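Local coordinates for protein beta-methylmalyl-CoA dehydratase (Chloroflexus aurantiacus, PDB 4E3E) that catalyses the reversible dehydration of beta-methylmalyl-CoA to mesaconyl-CoA in the glyoxylate assimilation cycle used to regenerate acetyl-CoA, at residues G74-V77 with P78-L82; T50-A53 with Q54-L58; V211-E214 with E215-M219. All coordinates share one frame; numbering follows the deposited sequence.

Overall arrangement
All three interactions are local, each made within one turn or helix end of a chain whose strand order is consistent with two linked hotdog halves. Interaction 2 closes helix 50-55, interaction 1 closes the long helix 65-80, and interaction 3 opens helix 215-224 after strand 204-212. Between centres, interactions 1 and 2 are about 34 Å apart, 2 and 3 about 32 Å, and 1 and 3 about 22 Å. Interaction 2 is beside the probable substrate site, with the Leu-58 side chain about 4 Å from those of Pro-62 and Val-98. The side chain of Ser-81 in interaction 1 is about 6 Å from that of Asn-87, another probable substrate residue. Interaction 3 lies away from these residues.

Interaction 1: residues G74-V77 with P78-L82; sequences GKTV and PDISL
Past Val-77 the helix 65-80 continues through a kinked, weakly bonded turn, where Pro-78 N has no hydrogen to give and Asp-79 N makes only a weak bond to Thr-76 O. This helix is the long one that packs on the curved sheet in the hotdog fold. The Pro-78 ring rests against the turn before, beside Gly-74, Lys-75, Thr-76 and Val-77, with Pro-78 CD 3.3 Å from Lys-75 O and 3.5 Å from Gly-74 O.

The carbonyls of Thr-76 and Val-77 accept the N-H groups that follow. Ile-80 N bonds to Thr-76 O at 2.9 Å, and the donor lies almost in line with the C=O bond, at 170°. Ser-81 N meets Val-77 O at 3.1 Å, tilted 24° from the carbonyl plane. Leu-82 N adds a weak bond to the same oxygen. Ile-80 CG1 comes to 3.3 Å from Thr-76 O, brought there because it stands beside its own backbone N (chi1 -55°). The Ile-80 side chain also packs on Ile-20 and His-22 of strand 19-27.

Polar ends bond to other parts of the chain. Asp-79 OD2 bonds to His-22. Thr-76 OG1 bonds to Phe-73 O, and it shares Arg-144 with Ser-81 OG. Val-77 CG2 lies 3.6 Å from Ser-81 OG.

Interaction 2: residues T50-A53 with Q54-L58; sequences TPFA and QSLGL
Ala-53 O is gripped by two backbone N-H groups at the end of helix 50-55. Leu-56 N reaches Ala-53 O at 3.0 Å from above the carbonyl plane, 63° out of it. Leu-58 N reaches Ala-53 O at 3.2 Å from the opposite face. Gly-57 has positive phi and makes this a Schellman motif. Its two bonds are Leu-58 N to Ala-53 O and, inside it, Gly-57 N to Gln-54 O.

One turn earlier, Gln-54 N bonds to Thr-50 O at 2.8 Å. Thr-50 N bonds to Thr-27 OG1 of the third subunit. Ser-55 turns its hydroxyl back onto the helix. With OG between its own N and carbonyl carbon (chi1 73°), Ser-55 OG donates to Phe-52 O at 2.6 Å.

Two pairs of side chains meet one turn apart. Thr-50 CG2 touches the Gln-54 amide, 3.5 Å from Gln-54 NE2. That NE2 bonds to Glu-59 O just beyond the turn. Leu-56 CD1 meets Phe-52 CE1 obliquely at 3.9 Å. Leu-46 of helix 45-48 packs on Ala-53, Leu-56 and Leu-58.

The carbonyls of Phe-52, Ala-53 and Gln-54 accept from local N-H groups and the Ser-55 hydroxyl, so the helix end is closed largely by its own backbone.

Interaction 3: residues V211-E214 with E215-M219; sequences VTIE and EAEHM
Glu-217 reaches back from the first turn of helix 215-224 to the backbone of Ile-213 and Glu-214, and its carboxylate takes the N-H of the N-cap residue, Glu-214. This is one half of a capping box, the bond from the N-cap N-H to the Glu side chain at N3. Glu-217 CB lies 3.4 Å from Glu-214 O. From there CG runs anti to the backbone N (chi1 161°), and the chain stays extended, bringing Glu-217 CD within 3.8 Å of Glu-214 N. Glu-217 OE1 accepts from Glu-214 N at 3.0 Å with a nearly straight N-H (166°), although the donor stands well above the carboxylate plane. Glu-217 OE2 is hydrogen-bonded to His-252 NE2, and it also accepts from a water that is weakly bonded to Thr-212 O. Ile-213 CG1 comes to 4.2 Å from Glu-217 OE2, and the two side chains cross at about a right angle.

Helix bonding starts at once behind the cap, with His-218 N bonded to Glu-214 O at 3.3 Å. The Glu-214 side chain leads away to a salt bridge with Arg-246 of the third subunit. Its OE1 also accepts from a second water, which in turn accepts from Glu-215 N.

His-218 CD2 sits 4.0 Å from Ile-213 CG2. The neighbouring ring atom, His-218 NE2, donates to Glu-215 OE1 at 2.7 Å, on the anti side of the carboxylate and tilted 34° from its plane.

Interaction 1: residues G74-V77 with P78-L82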
loop_
_atom_site.group_PDB
_atom_site.type_symbol
_atom_site.label_atom_id
_atom_site.label_comp_id
_atom_site.label_asym_id
_atom_site.label_seq_id
_atom_site.Cartn_x
_atom_site.Cartn_y
_atom_site.Cartn_z
ATOM N N GLY A 74 -14.536 3.186 11.250
ATOM C CA GLY A 74 -14.893 2.335 10.111
ATOM C C GLY A 74 -15.817 1.171 10.453
ATOM O O GLY A 74 -16.751 0.892 9.713
ATOM N N LYS A 75 -15.554 0.488 11.569
ATOM C CA LYS A 75 -16.412 -0.609 12.028
ATOM C C LYS A 75 -17.872 -0.203 12.227
ATOM O O LYS A 75 -18.773 -1.040 12.079
ATOM C CB LYS A 75 -15.927 -1.184 13.365
ATOM C CG LYS A 75 -14.466 -1.534 13.423
ATOM C CD LYS A 75 -14.175 -2.667 12.495
ATOM C CE LYS A 75 -13.062 -2.319 11.524
ATOM N NZ LYS A 75 -13.155 -3.486 10.620
ATOM N N THR A 76 -18.095 1.060 12.585
ATOM C CA THR A 76 -19.442 1.539 12.919
ATOM C C THR A 76 -20.205 1.915 11.659
ATOM O O THR A 76 -21.444 1.985 11.670
ATOM C CB THR A 76 -19.432 2.780 13.855
ATOM O OG1 THR A 76 -19.097 3.978 13.117
ATOM C CG2 THR A 76 -18.488 2.585 15.013
ATOM N N VAL A 77 -19.468 2.150 10.576
ATOM C CA VAL A 77 -20.092 2.661 9.334
ATOM C C VAL A 77 -21.256 1.798 8.775
ATOM O O VAL A 77 -22.334 2.347 8.462
ATOM C CB VAL A 77 -19.037 2.999 8.261
ATOM C CG1 VAL A 77 -19.693 3.321 6.911
ATOM C CG2 VAL A 77 -18.183 4.177 8.732
ATOM N N PRO A 78 -21.065 0.460 8.658
ATOM C CA PRO A 78 -22.167 -0.368 8.125
ATOM C C PRO A 78 -23.503 -0.172 8.868
ATOM O O PRO A 78 -24.552 -0.119 8.225
ATOM C CB PRO A 78 -21.647 -1.806 8.320
ATOM C CG PRO A 78 -20.158 -1.666 8.304
ATOM C CD PRO A 78 -19.913 -0.382 9.061
ATOM N N ASP A 79 -23.449 -0.022 10.192
ATOM C CA ASP A 79 -24.656 0.049 11.030
ATOM C C ASP A 79 -25.146 1.456 11.358
ATOM O O ASP A 79 -26.322 1.643 11.674
ATOM C CB ASP A 79 -24.420 -0.705 12.336
ATOM C CG ASP A 79 -23.982 -2.133 12.103
ATOM O OD1 ASP A 79 -24.670 -2.845 11.350
ATOM O OD2 ASP A 79 -22.950 -2.546 12.652
ATOM N N ILE A 80 -24.253 2.440 11.304
ATOM C CA ILE A 80 -24.597 3.796 11.733
ATOM C C ILE A 80 -24.743 4.763 10.565
ATOM O O ILE A 80 -25.725 5.498 10.502
ATOM C CB ILE A 80 -23.567 4.344 12.758
ATOM C CG1 ILE A 80 -23.435 3.396 13.955
ATOM C CG2 ILE A 80 -23.907 5.776 13.194
ATOM C CD1 ILE A 80 -24.729 3.087 14.682
ATOM N N SER A 81 -23.782 4.769 9.644
ATOM C CA SER A 81 -23.718 5.847 8.654
ATOM C C SER A 81 -23.799 5.387 7.206
ATOM O O SER A 81 -23.643 6.203 6.296
ATOM C CB SER A 81 -22.494 6.754 8.883
ATOM O OG SER A 81 -21.291 6.000 8.970
ATOM N N LEU A 82 -24.058 4.100 6.988
ATOM C CA LEU A 82 -24.266 3.605 5.628
ATOM C C LEU A 82 -25.297 4.467 4.869
ATOM O O LEU A 82 -25.091 4.803 3.706
ATOM C CB LEU A 82 -24.666 2.124 5.620
ATOM C CG LEU A 82 -24.656 1.450 4.238
ATOM C CD1 LEU A 82 -23.271 1.490 3.599
ATOM C CD2 LEU A 82 -25.167 0.016 4.315
#

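Interaction 2: residues T50-A53 with Q54-L58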
loop_
_atom_site.group_PDB
_atom_site.type_symbol
_atom_site.label_atom_id
_atom_site.label_comp_id
_atom_site.label_asym_id
_atom_site.label_seq_id
_atom_site.Cartn_x
_atom_site.Cartn_y
_atom_site.Cartn_z
ATOM N N THR A 50 10.583 2.349 17.019
ATOM C CA THR A 50 10.450 1.545 18.223
ATOM C C THR A 50 11.438 1.966 19.318
ATOM O O THR A 50 11.018 2.173 20.457
ATOM C CB THR A 50 10.480 0.033 17.898
ATOM O OG1 THR A 50 9.155 -0.373 17.550
ATOM C CG2 THR A 50 10.955 -0.821 19.079
ATOM N N PRO A 51 12.738 2.152 18.974
ATOM C CA PRO A 51 13.629 2.605 20.057
ATOM C C PRO A 51 13.258 3.987 20.645
ATOM O O PRO A 51 13.389 4.192 21.848
ATOM C CB PRO A 51 15.021 2.604 19.400
ATOM C CG PRO A 51 14.886 1.634 18.248
ATOM C CD PRO A 51 13.494 1.902 17.726
ATOM N N PHE A 52 12.772 4.907 19.819
ATOM C CA PHE A 52 12.320 6.201 20.311
ATOM C C PHE A 52 11.158 6.000 21.289
ATOM O O PHE A 52 11.176 6.542 22.398
ATOM C CB PHE A 52 11.914 7.107 19.142
ATOM C CG PHE A 52 11.562 8.519 19.553
ATOM C CD1 PHE A 52 10.263 8.840 19.952
ATOM C CD2 PHE A 52 12.532 9.539 19.521
ATOM C CE1 PHE A 52 9.935 10.140 20.334
ATOM C CE2 PHE A 52 12.203 10.848 19.885
ATOM C CZ PHE A 52 10.904 11.143 20.302
ATOM N N ALA A 53 10.172 5.193 20.893
ATOM C CA ALA A 53 9.017 4.906 21.744
ATOM C C ALA A 53 9.434 4.208 23.038
ATOM O O ALA A 53 8.937 4.550 24.134
ATOM C CB ALA A 53 7.985 4.091 20.988
ATOM N N GLN A 54 10.378 3.274 22.934
ATOM C CA GLN A 54 10.872 2.576 24.131
ATOM C C GLN A 54 11.608 3.484 25.108
ATOM O O GLN A 54 11.531 3.276 26.318
ATOM C CB GLN A 54 11.742 1.380 23.754
ATOM C CG GLN A 54 10.914 0.235 23.199
ATOM C CD GLN A 54 11.750 -0.837 22.541
ATOM O OE1 GLN A 54 12.910 -0.618 22.197
ATOM N NE2 GLN A 54 11.154 -2.004 22.341
ATOM N N SER A 55 12.303 4.500 24.593
ATOM C CA SER A 55 12.996 5.451 25.467
ATOM C C SER A 55 11.987 6.285 26.269
ATOM O O SER A 55 12.348 6.931 27.254
ATOM C CB SER A 55 13.914 6.367 24.669
ATOM O OG SER A 55 13.143 7.320 23.941
ATOM N N LEU A 56 10.728 6.268 25.838
ATOM C CA LEU A 56 9.658 6.940 26.565
ATOM C C LEU A 56 8.887 5.969 27.448
ATOM O O LEU A 56 7.892 6.348 28.068
ATOM C CB LEU A 56 8.713 7.654 25.597
ATOM C CG LEU A 56 9.398 8.648 24.656
ATOM C CD1 LEU A 56 8.364 9.355 23.788
ATOM C CD2 LEU A 56 10.270 9.652 25.408
ATOM N N GLY A 57 9.351 4.723 27.508
ATOM C CA GLY A 57 8.781 3.729 28.425
ATOM C C GLY A 57 7.662 2.890 27.813
ATOM O O GLY A 57 7.002 2.159 28.517
ATOM N N LEU A 58 7.442 3.000 26.507
ATOM C CA LEU A 58 6.453 2.170 25.810
ATOM C C LEU A 58 7.068 0.834 25.403
ATOM O O LEU A 58 8.301 0.702 25.349
ATOM C CB LEU A 58 5.923 2.897 24.553
ATOM C CG LEU A 58 5.075 4.145 24.833
ATOM C CD1 LEU A 58 4.623 4.803 23.545
ATOM C CD2 LEU A 58 3.869 3.847 25.732
#

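Interaction 3: residues V211-E214 with E215-M219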
loop_
_atom_site.group_PDB
_atom_site.type_symbol
_atom_site.label_atom_id
_atom_site.label_comp_id
_atom_site.label_asym_id
_atom_site.label_seq_id
_atom_site.Cartn_x
_atom_site.Cartn_y
_atom_site.Cartn_z
ATOM N N VAL A 211 -0.707 19.106 -0.145
ATOM C CA VAL A 211 -0.668 17.764 -0.747
ATOM C C VAL A 211 -1.944 17.458 -1.517
ATOM O O VAL A 211 -3.064 17.704 -1.030
ATOM C CB VAL A 211 -0.366 16.639 0.281
ATOM C CG1 VAL A 211 1.019 16.836 0.884
ATOM C CG2 VAL A 211 -1.440 16.541 1.371
ATOM N N THR A 212 -1.771 16.926 -2.725
ATOM C CA THR A 212 -2.907 16.650 -3.605
ATOM C C THR A 212 -3.434 15.230 -3.387
ATOM O O THR A 212 -2.658 14.276 -3.322
ATOM C CB THR A 212 -2.516 16.882 -5.069
ATOM O OG1 THR A 212 -1.989 18.202 -5.185
ATOM C CG2 THR A 212 -3.710 16.734 -6.014
ATOM N N ILE A 213 -4.760 15.117 -3.260
ATOM C CA ILE A 213 -5.450 13.839 -3.059
ATOM C C ILE A 213 -5.656 13.108 -4.381
ATOM O O ILE A 213 -6.166 13.685 -5.337
ATOM C CB ILE A 213 -6.809 14.055 -2.354
ATOM C CG1 ILE A 213 -6.592 14.725 -0.991
ATOM C CG2 ILE A 213 -7.595 12.749 -2.213
ATOM C CD1 ILE A 213 -7.869 15.071 -0.260
ATOM N N GLU A 214 -5.251 11.838 -4.424
ATOM C CA GLU A 214 -5.528 10.973 -5.585
ATOM C C GLU A 214 -6.698 10.033 -5.253
ATOM O O GLU A 214 -6.915 9.713 -4.084
ATOM C CB GLU A 214 -4.265 10.176 -5.982
ATOM C CG GLU A 214 -3.119 11.030 -6.521
ATOM C CD GLU A 214 -3.529 11.833 -7.765
ATOM O OE1 GLU A 214 -4.133 11.250 -8.694
ATOM O OE2 GLU A 214 -3.244 13.054 -7.835
ATOM N N GLU A 215 -7.456 9.598 -6.260
ATOM C CA GLU A 215 -8.562 8.649 -6.013
ATOM C C GLU A 215 -8.089 7.363 -5.334
ATOM O O GLU A 215 -8.702 6.914 -4.351
ATOM C CB GLU A 215 -9.310 8.298 -7.299
ATOM C CG GLU A 215 -10.030 9.467 -7.964
ATOM C CD GLU A 215 -11.328 9.874 -7.259
ATOM O OE1 GLU A 215 -11.675 9.340 -6.166
ATOM O OE2 GLU A 215 -12.002 10.748 -7.805
ATOM N N ALA A 216 -7.002 6.779 -5.857
ATOM C CA ALA A 216 -6.499 5.499 -5.366
ATOM C C ALA A 216 -6.078 5.667 -3.925
ATOM O O ALA A 216 -6.164 4.730 -3.129
ATOM C CB ALA A 216 -5.319 5.012 -6.197
ATOM N N GLU A 217 -5.614 6.874 -3.600
ATOM C CA GLU A 217 -5.091 7.156 -2.272
ATOM C C GLU A 217 -6.180 7.144 -1.189
ATOM O O GLU A 217 -6.045 6.431 -0.188
ATOM C CB GLU A 217 -4.292 8.459 -2.270
ATOM C CG GLU A 217 -4.054 9.128 -0.924
ATOM C CD GLU A 217 -3.883 10.644 -1.096
ATOM O OE1 GLU A 217 -3.429 11.082 -2.185
ATOM O OE2 GLU A 217 -4.214 11.407 -0.158
ATOM N N HIS A 218 -7.254 7.903 -1.382
ATOM C CA HIS A 218 -8.312 7.902 -0.346
ATOM C C HIS A 218 -9.093 6.601 -0.301
ATOM O O HIS A 218 -9.425 6.097 0.792
ATOM C CB HIS A 218 -9.188 9.138 -0.439
ATOM C CG HIS A 218 -10.154 9.090 -1.563
ATOM N ND1 HIS A 218 -11.301 8.397 -1.489
ATOM C CD2 HIS A 218 -10.125 9.680 -2.829
ATOM C CE1 HIS A 218 -11.973 8.534 -2.649
ATOM N NE2 HIS A 218 -11.239 9.299 -3.468
HETATM N N MSE A 219 -9.277 5.966 -1.457
HETATM C CA MSE A 219 -9.969 4.646 -1.504
HETATM C C MSE A 219 -9.150 3.652 -0.754
HETATM O O MSE A 219 -9.691 2.846 0.032
HETATM C CB MSE A 219 -10.211 4.132 -2.930
HETATM C CG MSE A 219 -11.271 5.015 -3.592
HETATM SE SE MSE A 219 -11.456 4.339 -5.437
HETATM C CE MSE A 219 -12.312 2.567 -5.188
HETATM O O HOH W 1 -2.580 13.597 -0.485
HETATM O O HOH W 2 -6.847 10.527 -8.726
#